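HTH-type transcriptional regulator AscG (Escherichia coli, PDB 3BRQ) represses transcription of the cryptic asc operon, acting as a sequence-specific DNA-binding regulator of the LacI family. Local coordinates at residues G23-N28 / I81-R86; L55-K60 / Q71-L76. One frame throughout, in Å; residues are numbered along the deposited sequence.

Contact 1. Residues G23-N28 / I81-R86; sequences GLVVTN and IMIYPR. With SO4 (sulfate ion), chain F.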
ATOM      1  N   GLY B  23       9.579 -19.165   3.331  1.00 22.89           N
ATOM      2  CA  GLY B  23      10.297 -18.044   2.737  1.00 20.85           C
ATOM      3  C   GLY B  23       9.512 -17.377   1.634  1.00 21.38           C
ATOM      4  O   GLY B  23       8.964 -18.058   0.720  1.00 22.93           O
ATOM      5  N   LEU B  24       9.479 -16.047   1.658  1.00 20.86           N
ATOM      6  CA  LEU B  24       8.821 -15.274   0.601  1.00 20.55           C
ATOM      7  C   LEU B  24       9.849 -14.397  -0.104  1.00 20.69           C
ATOM      8  O   LEU B  24      10.656 -13.742   0.567  1.00 18.48           O
ATOM      9  CB  LEU B  24       7.741 -14.363   1.192  1.00 21.18           C
ATOM     10  CG  LEU B  24       6.371 -14.958   1.514  1.00 25.21           C
ATOM     11  CD1 LEU B  24       6.381 -16.457   1.808  1.00 23.17           C
ATOM     12  CD2 LEU B  24       5.700 -14.163   2.658  1.00 30.36           C
ATOM     13  N   VAL B  25       9.821 -14.374  -1.447  1.00 18.59           N
ATOM     14  CA  VAL B  25      10.738 -13.488  -2.216  1.00 18.40           C
ATOM     15  C   VAL B  25       9.808 -12.572  -3.043  1.00 19.50           C
ATOM     16  O   VAL B  25       8.977 -13.077  -3.793  1.00 20.88           O
ATOM     17  CB  VAL B  25      11.668 -14.268  -3.220  1.00 17.58           C
ATOM     18  CG1 VAL B  25      12.485 -13.262  -4.075  1.00 19.40           C
ATOM     19  CG2 VAL B  25      12.649 -15.093  -2.477  1.00 16.92           C
ATOM     20  N   VAL B  26       9.932 -11.260  -2.902  1.00 18.31           N
ATOM     21  CA  VAL B  26       9.069 -10.292  -3.576  1.00 18.94           C
ATOM     22  C   VAL B  26       9.946  -9.125  -4.046  1.00 20.30           C
ATOM     23  O   VAL B  26      10.810  -8.638  -3.312  1.00 17.13           O
ATOM     24  CB  VAL B  26       7.940  -9.773  -2.692  1.00 17.24           C
ATOM     25  CG1 VAL B  26       7.092  -8.730  -3.409  1.00 18.75           C
ATOM     26  CG2 VAL B  26       7.057 -10.937  -2.210  1.00 20.05           C
ATOM     27  N   THR B  27       9.786  -8.779  -5.334  1.00 20.23           N
ATOM     28  CA  THR B  27      10.529  -7.686  -5.969  1.00 22.10           C
ATOM     29  C   THR B  27      10.163  -6.323  -5.341  1.00 22.94           C
ATOM     30  O   THR B  27       9.003  -6.058  -4.981  1.00 23.18           O
ATOM     31  CB  THR B  27      10.317  -7.727  -7.533  1.00 23.71           C
ATOM     32  OG1 THR B  27      10.612  -9.067  -7.999  1.00 22.69           O
ATOM     33  CG2 THR B  27      11.305  -6.846  -8.251  1.00 23.99           C
ATOM     34  N   ASN B  28      11.147  -5.439  -5.254  1.00 21.96           N
ATOM     35  CA  ASN B  28      10.979  -4.096  -4.708  1.00 23.79           C
ATOM     36  C   ASN B  28      10.422  -3.136  -5.785  1.00 22.69           C
ATOM     37  O   ASN B  28      11.108  -2.246  -6.292  1.00 21.46           O
ATOM     38  CB  ASN B  28      12.331  -3.607  -4.164  1.00 22.14           C
ATOM     39  CG  ASN B  28      12.240  -2.241  -3.490  1.00 28.50           C
ATOM     40  OD1 ASN B  28      11.372  -2.007  -2.696  1.00 27.31           O
ATOM     41  ND2 ASN B  28      13.137  -1.339  -3.845  1.00 26.51           N
ATOM     42  N   ILE B  81       9.565 -22.223  -0.372  1.00 21.00           N
ATOM     43  CA  ILE B  81       9.660 -20.837  -0.874  1.00 20.53           C
ATOM     44  C   ILE B  81       8.431 -20.449  -1.713  1.00 20.66           C
ATOM     45  O   ILE B  81       7.956 -21.237  -2.545  1.00 20.31           O
ATOM     46  CB  ILE B  81      10.960 -20.659  -1.700  1.00 21.57           C
ATOM     47  CG1 ILE B  81      12.183 -21.112  -0.887  1.00 23.23           C
ATOM     48  CG2 ILE B  81      11.155 -19.172  -2.216  1.00 21.02           C
ATOM     49  CD1 ILE B  81      12.583 -20.034   0.133  1.00 26.09           C
HETATM   50  N   MSE B  82       7.906 -19.251  -1.499  1.00 20.18           N
HETATM   51  CA  MSE B  82       6.950 -18.660  -2.460  1.00 20.62           C
HETATM   52  C   MSE B  82       7.695 -17.554  -3.178  1.00 20.70           C
HETATM   53  O   MSE B  82       8.115 -16.599  -2.538  1.00 18.09           O
HETATM   54  CB  MSE B  82       5.727 -18.046  -1.771  1.00 20.56           C
HETATM   55  CG  MSE B  82       4.710 -17.415  -2.821  1.00 24.86           C
HETATM   56 SE   MSE B  82       3.635 -15.989  -2.103  0.50 27.04          SE
HETATM   57  CE  MSE B  82       5.063 -14.602  -2.086  1.00 24.94           C
ATOM     58  N   ILE B  83       7.860 -17.667  -4.507  1.00 21.01           N
ATOM     59  CA  ILE B  83       8.494 -16.561  -5.252  1.00 22.00           C
ATOM     60  C   ILE B  83       7.403 -15.723  -5.957  1.00 21.16           C
ATOM     61  O   ILE B  83       6.554 -16.265  -6.632  1.00 21.27           O
ATOM     62  CB  ILE B  83       9.631 -17.061  -6.192  1.00 23.69           C
ATOM     63  CG1 ILE B  83      10.112 -15.985  -7.178  1.00 25.43           C
ATOM     64  CG2 ILE B  83       9.197 -18.233  -7.032  1.00 23.97           C
ATOM     65  CD1 ILE B  83      11.019 -14.924  -6.506  1.00 31.55           C
ATOM     66  N   TYR B  84       7.381 -14.409  -5.718  1.00 19.53           N
ATOM     67  CA  TYR B  84       6.579 -13.522  -6.562  1.00 19.46           C
ATOM     68  C   TYR B  84       7.497 -12.606  -7.439  1.00 18.98           C
ATOM     69  O   TYR B  84       7.906 -11.549  -7.008  1.00 18.27           O
ATOM     70  CB  TYR B  84       5.577 -12.780  -5.682  1.00 19.04           C
ATOM     71  CG  TYR B  84       4.749 -11.698  -6.345  1.00 20.11           C
ATOM     72  CD1 TYR B  84       4.659 -11.582  -7.742  1.00 17.80           C
ATOM     73  CD2 TYR B  84       4.062 -10.769  -5.547  1.00 19.53           C
ATOM     74  CE1 TYR B  84       3.932 -10.555  -8.334  1.00 17.07           C
ATOM     75  CE2 TYR B  84       3.301  -9.773  -6.121  1.00 18.71           C
ATOM     76  CZ  TYR B  84       3.229  -9.693  -7.516  1.00 16.37           C
ATOM     77  OH  TYR B  84       2.476  -8.680  -8.047  1.00 18.79           O
ATOM     78  N   PRO B  85       7.874 -13.066  -8.657  1.00 17.62           N
ATOM     79  CA  PRO B  85       8.885 -12.389  -9.422  1.00 19.61           C
ATOM     80  C   PRO B  85       8.309 -11.454 -10.500  1.00 21.79           C
ATOM     81  O   PRO B  85       7.303 -11.794 -11.186  1.00 22.75           O
ATOM     82  CB  PRO B  85       9.614 -13.573 -10.098  1.00 20.00           C
ATOM     83  CG  PRO B  85       8.567 -14.529 -10.354  1.00 18.48           C
ATOM     84  CD  PRO B  85       7.458 -14.293  -9.335  1.00 18.86           C
ATOM     85  N   ARG B  86       8.945 -10.287 -10.679  1.00 22.31           N
ATOM     86  CA  ARG B  86       8.628  -9.458 -11.822  1.00 20.28           C
ATOM     87  C   ARG B  86       9.518  -9.921 -12.962  1.00 22.14           C
ATOM     88  O   ARG B  86       9.015 -10.101 -14.081  1.00 20.75           O
ATOM     89  CB  ARG B  86       8.885  -7.947 -11.577  1.00 21.69           C
ATOM     90  CG  ARG B  86       8.626  -7.116 -12.856  1.00 24.74           C
ATOM     91  CD  ARG B  86       8.399  -5.660 -12.647  1.00 24.43           C
ATOM     92  NE  ARG B  86       7.114  -5.348 -11.984  1.00 26.03           N
ATOM     93  CZ  ARG B  86       6.792  -4.111 -11.669  1.00 24.25           C
ATOM     94  NH1 ARG B  86       7.662  -3.163 -12.017  1.00 27.12           N
ATOM     95  NH2 ARG B  86       5.630  -3.805 -11.046  1.00 25.53           N
TER
HETATM   96  S   SO4 F 801       3.932  -7.319 -11.461  1.00 24.87           S
HETATM   97  O1  SO4 F 801       3.312  -8.082 -12.494  1.00 27.17           O
HETATM   98  O2  SO4 F 801       5.334  -7.783 -11.292  1.00 25.26           O
HETATM   99  O3  SO4 F 801       3.754  -5.907 -11.680  1.00 29.43           O
HETATM  100  O4  SO4 F 801       3.129  -7.533 -10.262  1.00 27.02           O
HETATM  101  O   HOH W   1       7.235  -9.079  -6.927  1.00 20.63           O
HETATM  102  O   HOH W   2      10.729 -11.541  -6.146  1.00 32.67           O

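Contact 2. Residues L55-K60 / Q71-L76; sequences LLADGK and QYLLDL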
ATOM      1  N   LEU B  55       9.634 -15.726   6.756  1.00 26.49           N
ATOM      2  CA  LEU B  55      10.771 -14.865   6.379  1.00 26.61           C
ATOM      3  C   LEU B  55      10.490 -14.230   5.013  1.00 25.49           C
ATOM      4  O   LEU B  55      10.153 -14.943   4.080  1.00 26.49           O
ATOM      5  CB  LEU B  55      12.074 -15.682   6.260  1.00 26.67           C
ATOM      6  CG  LEU B  55      12.831 -15.930   7.581  1.00 29.72           C
ATOM      7  CD1 LEU B  55      14.159 -16.656   7.319  1.00 28.11           C
ATOM      8  CD2 LEU B  55      13.056 -14.609   8.337  1.00 26.23           C
ATOM      9  N   LEU B  56      10.592 -12.914   4.886  1.00 24.38           N
ATOM     10  CA  LEU B  56      10.469 -12.299   3.532  1.00 23.58           C
ATOM     11  C   LEU B  56      11.817 -11.704   3.148  1.00 22.78           C
ATOM     12  O   LEU B  56      12.334 -10.885   3.872  1.00 20.13           O
ATOM     13  CB  LEU B  56       9.433 -11.179   3.552  1.00 23.43           C
ATOM     14  CG  LEU B  56       9.346 -10.192   2.404  1.00 26.01           C
ATOM     15  CD1 LEU B  56       8.734 -10.848   1.182  1.00 22.70           C
ATOM     16  CD2 LEU B  56       8.447  -9.029   2.847  1.00 23.34           C
ATOM     17  N   ALA B  57      12.341 -12.082   1.986  1.00 20.90           N
ATOM     18  CA  ALA B  57      13.562 -11.479   1.493  1.00 21.45           C
ATOM     19  C   ALA B  57      13.248 -10.522   0.331  1.00 21.58           C
ATOM     20  O   ALA B  57      12.459 -10.837  -0.572  1.00 21.20           O
ATOM     21  CB  ALA B  57      14.593 -12.601   1.058  1.00 19.67           C
ATOM     22  N   ASP B  58      13.859  -9.344   0.371  1.00 20.58           N
ATOM     23  CA  ASP B  58      13.796  -8.405  -0.726  1.00 19.33           C
ATOM     24  C   ASP B  58      14.341  -9.124  -2.005  1.00 17.24           C
ATOM     25  O   ASP B  58      15.491  -9.496  -2.066  1.00 16.79           O
ATOM     26  CB  ASP B  58      14.703  -7.230  -0.392  1.00 19.71           C
ATOM     27  CG  ASP B  58      14.631  -6.106  -1.398  1.00 20.12           C
ATOM     28  OD1 ASP B  58      13.761  -6.182  -2.305  1.00 19.17           O
ATOM     29  OD2 ASP B  58      15.475  -5.164  -1.249  1.00 20.20           O
ATOM     30  N   GLY B  59      13.525  -9.272  -3.010  1.00 17.81           N
ATOM     31  CA  GLY B  59      14.030  -9.802  -4.311  1.00 17.86           C
ATOM     32  C   GLY B  59      14.675  -8.678  -5.132  1.00 19.34           C
ATOM     33  O   GLY B  59      15.197  -8.918  -6.244  1.00 18.79           O
ATOM     34  N   LYS B  60      14.619  -7.449  -4.592  1.00 19.13           N
ATOM     35  CA  LYS B  60      15.306  -6.265  -5.186  1.00 18.48           C
ATOM     36  C   LYS B  60      14.726  -5.899  -6.522  1.00 18.20           C
ATOM     37  O   LYS B  60      13.525  -5.691  -6.617  1.00 19.92           O
ATOM     38  CB  LYS B  60      16.835  -6.429  -5.237  1.00 18.35           C
ATOM     39  CG  LYS B  60      17.451  -6.815  -3.935  1.00 18.80           C
ATOM     40  CD  LYS B  60      18.950  -6.987  -3.989  1.00 24.93           C
ATOM     41  CE  LYS B  60      19.428  -7.393  -2.563  1.00 27.19           C
ATOM     42  NZ  LYS B  60      20.922  -7.643  -2.482  1.00 28.82           N
ATOM     43  N   GLN B  71      17.980 -18.398  -3.352  1.00 21.94           N
ATOM     44  CA  GLN B  71      19.131 -19.092  -2.744  1.00 22.55           C
ATOM     45  C   GLN B  71      19.491 -18.627  -1.362  1.00 22.44           C
ATOM     46  O   GLN B  71      19.860 -19.448  -0.522  1.00 22.10           O
ATOM     47  CB  GLN B  71      20.377 -18.952  -3.605  1.00 22.47           C
ATOM     48  CG  GLN B  71      21.458 -19.944  -3.199  1.00 26.73           C
ATOM     49  CD  GLN B  71      20.986 -21.401  -3.310  1.00 30.48           C
ATOM     50  OE1 GLN B  71      20.531 -21.829  -4.375  1.00 31.05           O
ATOM     51  NE2 GLN B  71      21.109 -22.167  -2.214  1.00 29.88           N
ATOM     52  N   TYR B  72      19.473 -17.315  -1.149  1.00 22.98           N
ATOM     53  CA  TYR B  72      19.692 -16.757   0.169  1.00 23.69           C
ATOM     54  C   TYR B  72      18.758 -17.420   1.159  1.00 23.55           C
ATOM     55  O   TYR B  72      19.205 -17.904   2.190  1.00 25.88           O
ATOM     56  CB  TYR B  72      19.497 -15.243   0.161  1.00 24.65           C
ATOM     57  CG  TYR B  72      19.679 -14.558   1.506  1.00 29.67           C
ATOM     58  CD1 TYR B  72      20.898 -14.636   2.203  1.00 34.19           C
ATOM     59  CD2 TYR B  72      18.640 -13.847   2.090  1.00 31.44           C
ATOM     60  CE1 TYR B  72      21.069 -14.006   3.448  1.00 35.78           C
ATOM     61  CE2 TYR B  72      18.811 -13.207   3.350  1.00 36.30           C
ATOM     62  CZ  TYR B  72      20.034 -13.297   4.012  1.00 36.10           C
ATOM     63  OH  TYR B  72      20.213 -12.685   5.264  1.00 35.87           O
ATOM     64  N   LEU B  73      17.466 -17.437   0.877  1.00 22.06           N
ATOM     65  CA  LEU B  73      16.509 -18.006   1.836  1.00 22.79           C
ATOM     66  C   LEU B  73      16.697 -19.476   2.116  1.00 22.66           C
ATOM     67  O   LEU B  73      16.564 -19.906   3.252  1.00 22.53           O
ATOM     68  CB  LEU B  73      15.047 -17.732   1.449  1.00 23.22           C
ATOM     69  CG  LEU B  73      14.498 -16.311   1.588  1.00 21.66           C
ATOM     70  CD1 LEU B  73      13.061 -16.299   1.113  1.00 19.34           C
ATOM     71  CD2 LEU B  73      14.591 -15.759   3.048  1.00 25.51           C
ATOM     72  N   LEU B  74      17.023 -20.235   1.090  1.00 22.51           N
ATOM     73  CA  LEU B  74      17.378 -21.634   1.286  1.00 23.59           C
ATOM     74  C   LEU B  74      18.605 -21.848   2.202  1.00 23.94           C
ATOM     75  O   LEU B  74      18.613 -22.757   3.066  1.00 23.88           O
ATOM     76  CB  LEU B  74      17.618 -22.272  -0.075  1.00 23.25           C
ATOM     77  CG  LEU B  74      16.326 -22.243  -0.857  1.00 24.19           C
ATOM     78  CD1 LEU B  74      16.552 -22.962  -2.204  1.00 25.48           C
ATOM     79  CD2 LEU B  74      15.176 -22.916  -0.014  1.00 27.96           C
ATOM     80  N   ASP B  75      19.601 -20.963   2.057  1.00 23.57           N
ATOM     81  CA  ASP B  75      20.819 -21.041   2.827  1.00 23.82           C
ATOM     82  C   ASP B  75      20.505 -20.554   4.246  1.00 24.98           C
ATOM     83  O   ASP B  75      21.343 -20.682   5.151  1.00 26.29           O
ATOM     84  CB  ASP B  75      21.864 -20.124   2.214  1.00 23.08           C
ATOM     85  CG  ASP B  75      22.376 -20.630   0.879  1.00 25.74           C
ATOM     86  OD1 ASP B  75      22.059 -21.763   0.526  1.00 21.86           O
ATOM     87  OD2 ASP B  75      23.098 -19.905   0.191  1.00 30.06           O
ATOM     88  N   LEU B  76      19.338 -19.961   4.443  1.00 24.28           N
ATOM     89  CA  LEU B  76      18.904 -19.692   5.820  1.00 25.90           C
ATOM     90  C   LEU B  76      18.059 -20.873   6.310  1.00 27.14           C
ATOM     91  O   LEU B  76      17.536 -20.845   7.419  1.00 28.10           O
ATOM     92  CB  LEU B  76      18.144 -18.378   5.905  1.00 25.83           C
ATOM     93  CG  LEU B  76      18.956 -17.157   5.464  1.00 25.89           C
ATOM     94  CD1 LEU B  76      18.056 -15.925   5.522  1.00 29.12           C
ATOM     95  CD2 LEU B  76      20.199 -17.002   6.335  1.00 28.41           C
TER

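Contact 1. Residues G23-N28 / I81-R86
G23 to V26 pair with I81 to Y84 as neighbouring parallel strands in the N-terminal lobe of a periplasmic-binding-protein-like fold, the axes of the two short segments 4.7 Å apart. Three backbone hydrogen bonds alternate along the pair: M82 N to G23 O, V25 N to M82 O and Y84 N to V25 O. On the face carrying V25 and I83 the two side chains lie side by side, and V25 CG1 presses on I83 CD1 at 3.3 Å, tighter than usual van der Waals contact. On the other face M82, a selenomethionine, bends at its third torsion (75°), which turns CE in to lie 3.8 Å from L24 CG and 4.2 Å from V26 CG2. Beyond V26 two waters bridge the parting strands: one accepts from T27 N, the other donates to T27 OG1, and both donate to Y84 O. E66 OE2, from helix 63-75, accepts from both T27 OG1 and R86 N, tying the ends of the two strands to that helix. Y84 OH donates to sulfate O4 (2.6 Å). G33, S151 and T153 also hold this ion, probably from the crystallisation liquor; with partners so far apart in sequence it probably lies in the interlobe cleft, where LacI-family proteins bind effectors. R86 reaches it with two donors, NH2 to O3 and, almost straight at 174°, NE to O2, 3.1 Å away in the guanidinium plane.

Contact 2. Residues L55-K60 / Q71-L76
A57 meets L73 where strand 53-60 is backed by helix 63-75, the helical arm of a beta-alpha-beta crossover that carries the chain past strand 21-27 to strand 80-84. Helix and strand run roughly antiparallel, at 151°, with the axes of the two short segments 9.4 Å apart. The bump on the strand is the A57 methyl, which nests against the forked end of L73: CB lies 3.7 Å from CG and from CD2 and 4.0 Å from CD1. With CG anti to the carbonyl carbon (chi1 -72°), the fork meets this methyl at CG itself. The CD2 branch also reaches L55 CB, at 4.1 Å, bridging two strand residues that lie on the same face. An alanine in place of L73 would probably open a gap beneath the A57 methyl and leave V25 and I81, which the leucine also touches, more loosely covered. Beside this junction the A57 methyl also approaches the edge of the Y72 ring, while L55 CD1 meets L76 CD1 at 4.4 Å. L76 lays that CD1 3.5 Å above one face of Y72, offset toward the rim. No hydrogen bond joins the two segments; the fit is apolar throughout. At the margin the second subunit takes part: L55 to A57 pair with its strand in an antiparallel ladder, and Y72 OH is hydrogen-bonded to T21 OG1 of that subunit.

How the contacts relate
Both contacts belong to the parallel sheet of the N-terminal lobe, with centres about 9 Å apart, and both are buried: contact 1 wholly, contact 2 with Y72 and L76 partly exposed near the dimer edge. Contact 2 is nested in the chain loop that contact 1 closes. Strands 21-27 and 53-60 join them directly: L24 N lies 2.7 Å from L55 O, a probable hydrogen bond, and N28 N lies near K60 O in the same way. Helix 63-75 serves both, through a carboxylate at contact 1 and leucines at contact 2. Backbone pairing dominates contact 1, which ends in polar side chains that hold a sulfate; contact 2 is side-chain packing of helix on sheet, extended by the neighbouring subunit.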